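Local coordinates for probable quinone reductase Qor (NADPH:quinone reductase) (Zeta-crystallin homolog protein) (PDB 4RVU) that binds NADPH and probably passes its electrons to quinones, as expected of a member of the zeta-crystallin-like quinone reductases, at residues Pro25-Pro29 with Glu102-Ala106; Tyr197-Trp202 with Thr228-Ala234; Thr215-Val220 with Ser235-Thr241. One frame throughout, in Å; residues are numbered along the deposited sequence.

Contact 1. Residues Pro25-Pro29 with Glu102-Ala106; sequences PQPQP and EFCTA
Gln26 lays its side-chain amide over one face of the Phe103 ring. The two planes are stacked, tilted 25° from each other. Gln26 OE1 sits over the ring centre, 3.4 Å above its plane, and comes within 3.5 Å of Phe103 CE1. The side chain reaches this far because it is extended, with CG turned opposite the backbone N (chi1 172°).

The apolar contacts centre on Pro27. Its ring meets the stem of the phenylalanine at about a right angle, with Pro27 CD 3.8 Å from Phe103 CB. Pro27 CG also rests on the backbone, 3.7 Å from Phe103 O. Farther along, the methyl of Thr105 meets the loop. Thr105 CG2 is 3.8 Å from Pro29 CA and also close to Gln28 O.

The two segments run in nearly the same direction, 23° apart, but their backbones do not pair as strands. Strand 103-107 instead pairs with strand 33-38, through Cys104 with Ile36 and Ala106 with Leu34. Met5 adds cover beside Pro27 and Phe103. A proline-rich connection thus lies against a strand of the GroES-like domain of this medium-chain dehydrogenase/reductase fold, away from the cofactor.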
loop_
_atom_site.group_PDB
_atom_site.type_symbol
_atom_site.label_atom_id
_atom_site.label_comp_id
_atom_site.label_asym_id
_atom_site.label_seq_id
_atom_site.Cartn_x
_atom_site.Cartn_y
_atom_site.Cartn_z
ATOM N N PRO A 25 -40.363 -16.723 7.729
ATOM C CA PRO A 25 -40.195 -17.941 8.525
ATOM C C PRO A 25 -38.863 -17.877 9.265
ATOM O O PRO A 25 -37.908 -17.284 8.757
ATOM C CB PRO A 25 -40.144 -19.049 7.468
ATOM C CG PRO A 25 -40.808 -18.458 6.253
ATOM C CD PRO A 25 -40.443 -17.004 6.285
ATOM N N GLN A 26 -38.812 -18.459 10.455
ATOM C CA GLN A 26 -37.569 -18.572 11.210
ATOM C C GLN A 26 -36.577 -19.413 10.408
ATOM O O GLN A 26 -36.924 -20.494 9.927
ATOM C CB GLN A 26 -37.870 -19.213 12.568
ATOM C CG GLN A 26 -36.666 -19.575 13.410
ATOM C CD GLN A 26 -37.058 -19.963 14.817
ATOM O OE1 GLN A 26 -37.854 -19.275 15.464
ATOM N NE2 GLN A 26 -36.512 -21.075 15.302
ATOM N N PRO A 27 -35.338 -18.923 10.241
ATOM C CA PRO A 27 -34.380 -19.660 9.411
ATOM C C PRO A 27 -33.871 -20.912 10.109
ATOM O O PRO A 27 -33.982 -21.035 11.332
ATOM C CB PRO A 27 -33.228 -18.664 9.225
ATOM C CG PRO A 27 -33.288 -17.785 10.430
ATOM C CD PRO A 27 -34.742 -17.711 10.841
ATOM N N GLN A 28 -33.325 -21.832 9.320
ATOM C CA GLN A 28 -32.712 -23.042 9.845
ATOM C C GLN A 28 -31.221 -22.994 9.548
ATOM O O GLN A 28 -30.822 -22.739 8.411
ATOM C CB GLN A 28 -33.331 -24.282 9.189
ATOM C CG GLN A 28 -34.841 -24.387 9.357
ATOM C CD GLN A 28 -35.384 -25.748 8.965
ATOM O OE1 GLN A 28 -35.143 -26.237 7.859
ATOM N NE2 GLN A 28 -36.110 -26.376 9.883
ATOM N N PRO A 29 -30.390 -23.251 10.567
ATOM C CA PRO A 29 -28.933 -23.251 10.371
ATOM C C PRO A 29 -28.459 -24.385 9.452
ATOM O O PRO A 29 -28.927 -25.524 9.585
ATOM C CB PRO A 29 -28.392 -23.443 11.797
ATOM C CG PRO A 29 -29.504 -24.137 12.542
ATOM C CD PRO A 29 -30.776 -23.589 11.951
ATOM N N GLU A 102 -35.357 -11.353 14.171
ATOM C CA GLU A 102 -35.384 -11.931 15.507
ATOM C C GLU A 102 -34.445 -13.122 15.606
ATOM O O GLU A 102 -33.924 -13.424 16.687
ATOM C CB GLU A 102 -36.799 -12.359 15.873
ATOM C CG GLU A 102 -37.716 -11.200 16.144
ATOM C CD GLU A 102 -39.082 -11.651 16.572
ATOM O OE1 GLU A 102 -39.900 -11.954 15.679
ATOM O OE2 GLU A 102 -39.328 -11.711 17.797
ATOM N N PHE A 103 -34.234 -13.788 14.469
ATOM C CA PHE A 103 -33.365 -14.955 14.376
ATOM C C PHE A 103 -32.560 -14.878 13.092
ATOM O O PHE A 103 -33.083 -14.464 12.047
ATOM C CB PHE A 103 -34.190 -16.249 14.342
ATOM C CG PHE A 103 -34.994 -16.502 15.591
ATOM C CD1 PHE A 103 -36.259 -15.942 15.746
ATOM C CD2 PHE A 103 -34.500 -17.331 16.591
ATOM C CE1 PHE A 103 -37.004 -16.187 16.891
ATOM C CE2 PHE A 103 -35.244 -17.587 17.738
ATOM C CZ PHE A 103 -36.495 -17.006 17.888
ATOM N N CYS A 104 -31.289 -15.265 13.163
ATOM C CA CYS A 104 -30.453 -15.332 11.967
ATOM C C CYS A 104 -29.438 -16.452 12.115
ATOM O O CYS A 104 -29.347 -17.086 13.172
ATOM C CB CYS A 104 -29.737 -13.997 11.722
ATOM S SG CYS A 104 -28.432 -13.597 12.930
ATOM N N THR A 105 -28.675 -16.695 11.054
ATOM C CA THR A 105 -27.637 -17.718 11.088
ATOM C C THR A 105 -26.273 -17.064 10.991
ATOM O O THR A 105 -26.143 -15.980 10.423
ATOM C CB THR A 105 -27.770 -18.699 9.916
ATOM O OG1 THR A 105 -27.664 -17.973 8.686
ATOM C CG2 THR A 105 -29.107 -19.429 9.972
ATOM N N ALA A 106 -25.250 -17.735 11.525
ATOM C CA ALA A 106 -23.875 -17.273 11.364
ATOM C C ALA A 106 -22.924 -18.462 11.396
ATOM O O ALA A 106 -23.192 -19.447 12.087
ATOM C CB ALA A 106 -23.506 -16.246 12.447
#

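Contact 2. Residues Tyr197-Trp202 with Thr228-Ala234; sequences YPEDAW and TFDASLA. With NDP (NADPH dihydro-nicotinamide-adenine-dinucleotide phosphate), chain E.
Pro198 and Ala201 press their small apolar side chains onto helix 229-234, in the Rossmann-type nucleotide-binding domain. The first segment leads from strand 193-195 into helix 201-212. The second holds the helix that follows strand 217-222.

The fit is close. Pro198 sets its ring on the methyl of Ala231, and Pro198 CG to Ala231 CB is 3.4 Å, tighter than usual for two carbons. Ala201 is the next bump. Its methyl settles against the helix backbone between Asp230 and Ala231, with Ala201 CB 3.7 Å from Ala231 N. The flank of Asp230 borders it through CB, while its carboxylate turns to a salt bridge with Arg259. The small side chains let the backbones come near, and the CA atoms of Ala201 and Ala231 are 4.0 Å apart. Trp202 starts out pointing away from helix 229-234, but its indole swings back, and Trp202 CZ3 reaches to 3.7 Å from Ala234 CB.

At the other end, the methyl of Thr228 meets an edge of the Tyr197 ring, with Thr228 CG2 3.6 Å from Tyr197 CD2. The threonine hydroxyl is bonded to Asp222. Asp200 is the N-cap of helix 201-212; its OD1 accepts a weak bond from Trp202 N and a bond from Gln203 N.

The same tyrosine ring serves NADPH. Arg322 makes a cation-pi contact with it and also bonds the cofactor, as does Ser178. The 2'-phosphate lies beside the hydroxyl end of the ring, next to CE1. Tyr197 OH donates to NDP O3X at 2.9 Å, and that oxygen lies in the plane of the ring.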
loop_
_atom_site.group_PDB
_atom_site.type_symbol
_atom_site.label_atom_id
_atom_site.label_comp_id
_atom_site.label_asym_id
_atom_site.label_seq_id
_atom_site.Cartn_x
_atom_site.Cartn_y
_atom_site.Cartn_z
ATOM N N TYR A 197 -13.364 19.090 9.106
ATOM C CA TYR A 197 -13.147 18.424 7.827
ATOM C C TYR A 197 -12.410 19.337 6.865
ATOM O O TYR A 197 -12.607 20.559 6.891
ATOM C CB TYR A 197 -14.466 17.927 7.227
ATOM C CG TYR A 197 -14.852 16.578 7.803
ATOM C CD1 TYR A 197 -15.491 16.484 9.029
ATOM C CD2 TYR A 197 -14.522 15.404 7.145
ATOM C CE1 TYR A 197 -15.816 15.252 9.570
ATOM C CE2 TYR A 197 -14.845 14.170 7.675
ATOM C CZ TYR A 197 -15.488 14.102 8.884
ATOM O OH TYR A 197 -15.807 12.872 9.408
ATOM N N PRO A 198 -11.530 18.746 6.036
ATOM C CA PRO A 198 -10.749 19.519 5.066
ATOM C C PRO A 198 -11.648 20.329 4.138
ATOM O O PRO A 198 -12.703 19.842 3.721
ATOM C CB PRO A 198 -10.026 18.434 4.248
ATOM C CG PRO A 198 -10.022 17.215 5.122
ATOM C CD PRO A 198 -11.262 17.297 5.952
ATOM N N GLU A 199 -11.242 21.558 3.831
ATOM C CA GLU A 199 -11.881 22.316 2.762
ATOM C C GLU A 199 -10.983 22.237 1.548
ATOM O O GLU A 199 -11.447 22.094 0.413
ATOM C CB GLU A 199 -12.102 23.780 3.155
ATOM C CG GLU A 199 -13.510 24.085 3.657
ATOM C CD GLU A 199 -14.586 23.354 2.865
ATOM O OE1 GLU A 199 -14.582 23.426 1.610
ATOM O OE2 GLU A 199 -15.436 22.693 3.507
ATOM N N ASP A 200 -9.684 22.325 1.817
ATOM C CA ASP A 200 -8.658 22.227 0.798
ATOM C C ASP A 200 -7.560 21.302 1.319
ATOM O O ASP A 200 -7.120 21.435 2.466
ATOM C CB ASP A 200 -8.093 23.616 0.490
ATOM C CG ASP A 200 -7.008 23.584 -0.558
ATOM O OD1 ASP A 200 -5.821 23.509 -0.175
ATOM O OD2 ASP A 200 -7.344 23.638 -1.763
ATOM N N ALA A 201 -7.129 20.369 0.471
ATOM C CA ALA A 201 -6.173 19.337 0.860
ATOM C C ALA A 201 -4.878 19.900 1.437
ATOM O O ALA A 201 -4.397 19.439 2.472
ATOM C CB ALA A 201 -5.884 18.429 -0.319
ATOM N N TRP A 202 -4.316 20.901 0.769
ATOM C CA TRP A 202 -3.061 21.493 1.213
ATOM C C TRP A 202 -3.219 22.287 2.500
ATOM O O TRP A 202 -2.357 22.231 3.376
ATOM C CB TRP A 202 -2.467 22.341 0.088
ATOM C CG TRP A 202 -2.385 21.523 -1.140
ATOM C CD1 TRP A 202 -3.125 21.660 -2.283
ATOM C CD2 TRP A 202 -1.563 20.365 -1.327
ATOM N NE1 TRP A 202 -2.781 20.675 -3.186
ATOM C CE2 TRP A 202 -1.828 19.866 -2.618
ATOM C CE3 TRP A 202 -0.609 19.716 -0.530
ATOM C CZ2 TRP A 202 -1.170 18.743 -3.131
ATOM C CZ3 TRP A 202 0.037 18.606 -1.038
ATOM C CH2 TRP A 202 -0.244 18.130 -2.326
ATOM N N THR A 228 -12.318 13.383 1.874
ATOM C CA THR A 228 -11.145 13.471 2.725
ATOM C C THR A 228 -9.885 12.878 2.093
ATOM O O THR A 228 -8.791 13.128 2.588
ATOM C CB THR A 228 -11.381 12.763 4.060
ATOM O OG1 THR A 228 -11.840 11.428 3.810
ATOM C CG2 THR A 228 -12.428 13.513 4.893
ATOM N N PHE A 229 -10.039 12.080 1.037
ATOM C CA PHE A 229 -8.902 11.334 0.482
ATOM C C PHE A 229 -7.705 12.219 0.112
ATOM O O PHE A 229 -6.567 11.935 0.514
ATOM C CB PHE A 229 -9.305 10.476 -0.722
ATOM C CG PHE A 229 -8.191 9.603 -1.219
ATOM C CD1 PHE A 229 -7.318 10.064 -2.197
ATOM C CD2 PHE A 229 -7.985 8.340 -0.679
ATOM C CE1 PHE A 229 -6.276 9.280 -2.649
ATOM C CE2 PHE A 229 -6.935 7.541 -1.129
ATOM C CZ PHE A 229 -6.080 8.020 -2.120
ATOM N N ASP A 230 -7.944 13.274 -0.670
ATOM C CA ASP A 230 -6.845 14.137 -1.090
ATOM C C ASP A 230 -6.089 14.706 0.107
ATOM O O ASP A 230 -4.859 14.763 0.105
ATOM C CB ASP A 230 -7.351 15.265 -1.996
ATOM C CG ASP A 230 -7.929 14.746 -3.297
ATOM O OD1 ASP A 230 -7.823 13.528 -3.549
ATOM O OD2 ASP A 230 -8.488 15.557 -4.073
ATOM N N ALA A 231 -6.834 15.115 1.134
ATOM C CA ALA A 231 -6.240 15.627 2.357
ATOM C C ALA A 231 -5.469 14.550 3.123
ATOM O O ALA A 231 -4.385 14.813 3.648
ATOM C CB ALA A 231 -7.304 16.255 3.238
ATOM N N SER A 232 -6.037 13.347 3.202
ATOM C CA SER A 232 -5.353 12.225 3.843
ATOM C C SER A 232 -4.014 11.963 3.168
ATOM O O SER A 232 -2.979 11.840 3.832
ATOM C CB SER A 232 -6.202 10.958 3.752
ATOM O OG SER A 232 -7.396 11.089 4.503
ATOM N N LEU A 233 -4.046 11.866 1.849
ATOM C CA LEU A 233 -2.828 11.588 1.085
ATOM C C LEU A 233 -1.767 12.675 1.316
ATOM O O LEU A 233 -0.579 12.381 1.483
ATOM C CB LEU A 233 -3.157 11.439 -0.405
ATOM C CG LEU A 233 -1.966 11.144 -1.326
ATOM C CD1 LEU A 233 -1.331 9.835 -0.919
ATOM C CD2 LEU A 233 -2.382 11.093 -2.782
ATOM N N ALA A 234 -2.206 13.932 1.358
ATOM C CA ALA A 234 -1.296 15.068 1.556
ATOM C C ALA A 234 -0.742 15.201 2.978
ATOM O O ALA A 234 0.185 15.985 3.211
ATOM C CB ALA A 234 -1.978 16.368 1.135
HETATM P PA NDP E . -19.661 5.726 11.434
HETATM O O1A NDP E . -20.328 5.459 12.753
HETATM O O2A NDP E . -18.234 6.192 11.407
HETATM O O5B NDP E . -20.559 6.772 10.608
HETATM C C5B NDP E . -20.031 7.421 9.456
HETATM C C4B NDP E . -19.434 8.746 9.899
HETATM O O4B NDP E . -18.631 9.321 8.868
HETATM C C3B NDP E . -20.515 9.769 10.197
HETATM O O3B NDP E . -20.957 9.695 11.552
HETATM C C2B NDP E . -19.837 11.090 9.894
HETATM O O2B NDP E . -19.319 11.676 11.081
HETATM C C1B NDP E . -18.702 10.745 8.940
HETATM N N9A NDP E . -19.040 11.333 7.624
HETATM C C8A NDP E . -18.318 12.253 6.965
HETATM N N7A NDP E . -18.913 12.595 5.798
HETATM C C5A NDP E . -20.052 11.889 5.703
HETATM C C6A NDP E . -21.157 11.772 4.725
HETATM N N6A NDP E . -21.155 12.502 3.588
HETATM N N1A NDP E . -22.161 10.917 5.008
HETATM C C2A NDP E . -22.168 10.189 6.138
HETATM N N3A NDP E . -21.202 10.245 7.068
HETATM C C4A NDP E . -20.134 11.060 6.913
HETATM O O3 NDP E . -19.800 4.409 10.531
HETATM P PN NDP E . -19.115 3.019 10.949
HETATM O O1N NDP E . -18.363 3.217 12.238
HETATM O O2N NDP E . -20.160 1.942 10.826
HETATM O O5D NDP E . -18.042 2.803 9.774
HETATM C C5D NDP E . -17.012 3.762 9.549
HETATM C C4D NDP E . -16.497 3.638 8.123
HETATM O O4D NDP E . -15.669 2.483 8.007
HETATM C C3D NDP E . -17.637 3.447 7.144
HETATM O O3D NDP E . -17.323 4.167 5.953
HETATM C C2D NDP E . -17.646 1.964 6.844
HETATM O O2D NDP E . -18.096 1.730 5.508
HETATM C C1D NDP E . -16.184 1.588 7.021
HETATM N N1N NDP E . -15.962 0.215 7.477
HETATM C C2N NDP E . -15.083 -0.537 6.813
HETATM C C3N NDP E . -14.798 -1.842 7.186
HETATM C C7N NDP E . -13.803 -2.630 6.389
HETATM O O7N NDP E . -13.503 -3.753 6.755
HETATM N N7N NDP E . -13.267 -2.075 5.303
HETATM C C4N NDP E . -15.471 -2.471 8.383
HETATM C C5N NDP E . -16.396 -1.545 9.025
HETATM C C6N NDP E . -16.599 -0.252 8.556
HETATM P P2B NDP E . -18.855 13.215 11.103
HETATM O O1X NDP E . -18.869 13.625 9.658
HETATM O O2X NDP E . -19.891 13.903 11.945
HETATM O O3X NDP E . -17.494 13.183 11.735
#

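Contact 3. Residues Thr215-Val220 with Ser235-Thr241; sequences TGVQAV and SLAVRGT
Val217 and Leu236 form a parallel beta bridge, and Ala219 and Thr241 form a second one.

Backbone hydrogen bonds carry the contact. Val217 uses both of its polar atoms: Val217 N donates to Ser235 O at 3.0 Å, and Val217 O accepts from Ala237 N at 2.8 Å. The second bond is nearly straight at the hydrogen (169°), although its donor is tilted 34° from the carbonyl plane. Farther on, Gln218 O takes Thr241 N at 3.2 Å. Thr241 O takes Val220 N at 3.0 Å and also meets Ala219 CA, 3.2 Å away, in a CA-H...O contact. Between the two bridges both chains turn a corner. On the second, a type II turn runs from Ala237 to Gly240.

A water joins Thr215 O to Val238 N, donating to the first and accepting from the second. Ala237 CA also approaches Thr215 O, 3.2 Å away.

Gly216 passes close to the carbonyl of Ser235. It has a positive phi (90°), and Gly216 CA comes 3.2 Å from Ser235 O.

Apolar contact is supplied by Leu236. Its CD2 bends back toward the first segment and lies 3.9 Å from Val220 CG2. Val220 presents this methyl because CG2 is opposite its carbonyl carbon.

Val217 and Val220 also touch Leu150 of strand 148-151, and Gln218 OE1 bonds Thr148 N. Helix 201-212 packs on Val217 and Ser235. Strand 217-222 thus lies between strands 148-151 and 240-244 in the parallel sheet.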
loop_
_atom_site.group_PDB
_atom_site.type_symbol
_atom_site.label_atom_id
_atom_site.label_comp_id
_atom_site.label_asym_id
_atom_site.label_seq_id
_atom_site.Cartn_x
_atom_site.Cartn_y
_atom_site.Cartn_z
ATOM N N THR A 215 6.439 16.814 9.809
ATOM C CA THR A 215 6.659 15.399 9.480
ATOM C C THR A 215 5.471 14.753 8.778
ATOM O O THR A 215 5.636 14.005 7.809
ATOM C CB THR A 215 6.997 14.559 10.728
ATOM O OG1 THR A 215 8.104 15.146 11.420
ATOM C CG2 THR A 215 7.355 13.124 10.336
ATOM N N GLY A 216 4.270 15.055 9.254
ATOM C CA GLY A 216 3.094 14.342 8.797
ATOM C C GLY A 216 2.872 13.137 9.693
ATOM O O GLY A 216 3.699 12.845 10.567
ATOM N N VAL A 217 1.765 12.432 9.472
ATOM C CA VAL A 217 1.412 11.271 10.290
ATOM C C VAL A 217 1.958 9.943 9.727
ATOM O O VAL A 217 2.121 9.796 8.518
ATOM C CB VAL A 217 -0.123 11.187 10.500
ATOM C CG1 VAL A 217 -0.619 12.341 11.396
ATOM C CG2 VAL A 217 -0.856 11.177 9.161
ATOM N N GLN A 218 2.245 8.983 10.604
ATOM C CA GLN A 218 2.762 7.686 10.157
ATOM C C GLN A 218 1.713 6.878 9.390
ATOM O O GLN A 218 2.052 6.012 8.566
ATOM C CB GLN A 218 3.306 6.868 11.335
ATOM C CG GLN A 218 4.746 7.202 11.708
ATOM C CD GLN A 218 4.889 8.580 12.317
ATOM O OE1 GLN A 218 4.152 8.944 13.240
ATOM N NE2 GLN A 218 5.835 9.365 11.797
ATOM N N ALA A 219 0.441 7.150 9.668
ATOM C CA ALA A 219 -0.659 6.479 8.976
ATOM C C ALA A 219 -1.921 7.330 9.022
ATOM O O ALA A 219 -2.148 8.064 9.983
ATOM C CB ALA A 219 -0.921 5.118 9.591
ATOM N N VAL A 220 -2.742 7.226 7.986
ATOM C CA VAL A 220 -4.080 7.808 8.027
ATOM C C VAL A 220 -5.088 6.679 7.955
ATOM O O VAL A 220 -4.989 5.812 7.089
ATOM C CB VAL A 220 -4.338 8.728 6.826
ATOM C CG1 VAL A 220 -5.803 9.196 6.830
ATOM C CG2 VAL A 220 -3.390 9.915 6.851
ATOM N N SER A 235 -1.324 14.471 3.933
ATOM C CA SER A 235 -0.921 14.591 5.331
ATOM C C SER A 235 0.116 13.579 5.810
ATOM O O SER A 235 0.529 13.620 6.967
ATOM C CB SER A 235 -2.152 14.523 6.239
ATOM O OG SER A 235 -3.103 15.492 5.858
ATOM N N LEU A 236 0.550 12.681 4.925
ATOM C CA LEU A 236 1.393 11.552 5.332
ATOM C C LEU A 236 2.885 11.830 5.497
ATOM O O LEU A 236 3.482 12.612 4.754
ATOM C CB LEU A 236 1.243 10.408 4.336
ATOM C CG LEU A 236 -0.052 9.622 4.469
ATOM C CD1 LEU A 236 -0.322 8.869 3.182
ATOM C CD2 LEU A 236 0.061 8.653 5.637
ATOM N N ALA A 237 3.488 11.150 6.462
ATOM C CA ALA A 237 4.935 11.161 6.605
ATOM C C ALA A 237 5.516 10.356 5.454
ATOM O O ALA A 237 4.800 9.580 4.809
ATOM C CB ALA A 237 5.342 10.560 7.925
ATOM N N VAL A 238 6.807 10.540 5.193
ATOM C CA VAL A 238 7.483 9.780 4.137
ATOM C C VAL A 238 7.323 8.281 4.391
ATOM O O VAL A 238 7.556 7.807 5.512
ATOM C CB VAL A 238 8.988 10.153 4.041
ATOM C CG1 VAL A 238 9.725 9.217 3.064
ATOM C CG2 VAL A 238 9.142 11.601 3.616
ATOM N N ARG A 239 6.900 7.556 3.354
ATOM C CA ARG A 239 6.703 6.111 3.405
ATOM C C ARG A 239 5.573 5.700 4.351
ATOM O O ARG A 239 5.511 4.552 4.802
ATOM C CB ARG A 239 8.007 5.387 3.755
ATOM C CG ARG A 239 9.059 5.455 2.617
ATOM C CD ARG A 239 10.421 4.969 3.102
ATOM N NE ARG A 239 10.356 3.600 3.610
ATOM C CZ ARG A 239 11.311 3.017 4.334
ATOM N NH1 ARG A 239 12.423 3.676 4.637
ATOM N NH2 ARG A 239 11.157 1.771 4.750
ATOM N N GLY A 240 4.670 6.640 4.616
ATOM C CA GLY A 240 3.547 6.396 5.508
ATOM C C GLY A 240 2.476 5.562 4.830
ATOM O O GLY A 240 2.547 5.301 3.635
ATOM N N THR A 241 1.469 5.140 5.590
ATOM C CA THR A 241 0.437 4.256 5.038
ATOM C C THR A 241 -0.926 4.926 5.058
ATOM O O THR A 241 -1.392 5.351 6.113
ATOM C CB THR A 241 0.342 2.942 5.837
ATOM O OG1 THR A 241 1.542 2.176 5.662
ATOM C CG2 THR A 241 -0.860 2.113 5.375
HETATM O O HOH W 1 7.937 12.829 6.639
#

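Overall arrangement
From the N terminus, contact 1 comes first. It closes a loop of 72 residues within the GroES-like part of the chain, setting the connection after strand 20-24 against strand 103-107. It is complete before the others begin. Contacts 2 and 3 cross, because their segments alternate: 197-202, 215-220, 228-234, then 235-241. Helix 201-212, strand 217-222, helix 229-234 and strand 240-244 follow in that order, so the two contacts interlock helices and sheet in the nucleotide-binding domain. Their centres are about 13 Å apart, and they touch where Ser232 OG meets Val220 CG1 at 3.4 Å. Contact 1 lies across the chain's centre, about 30 Å from contact 2 between nearest atoms.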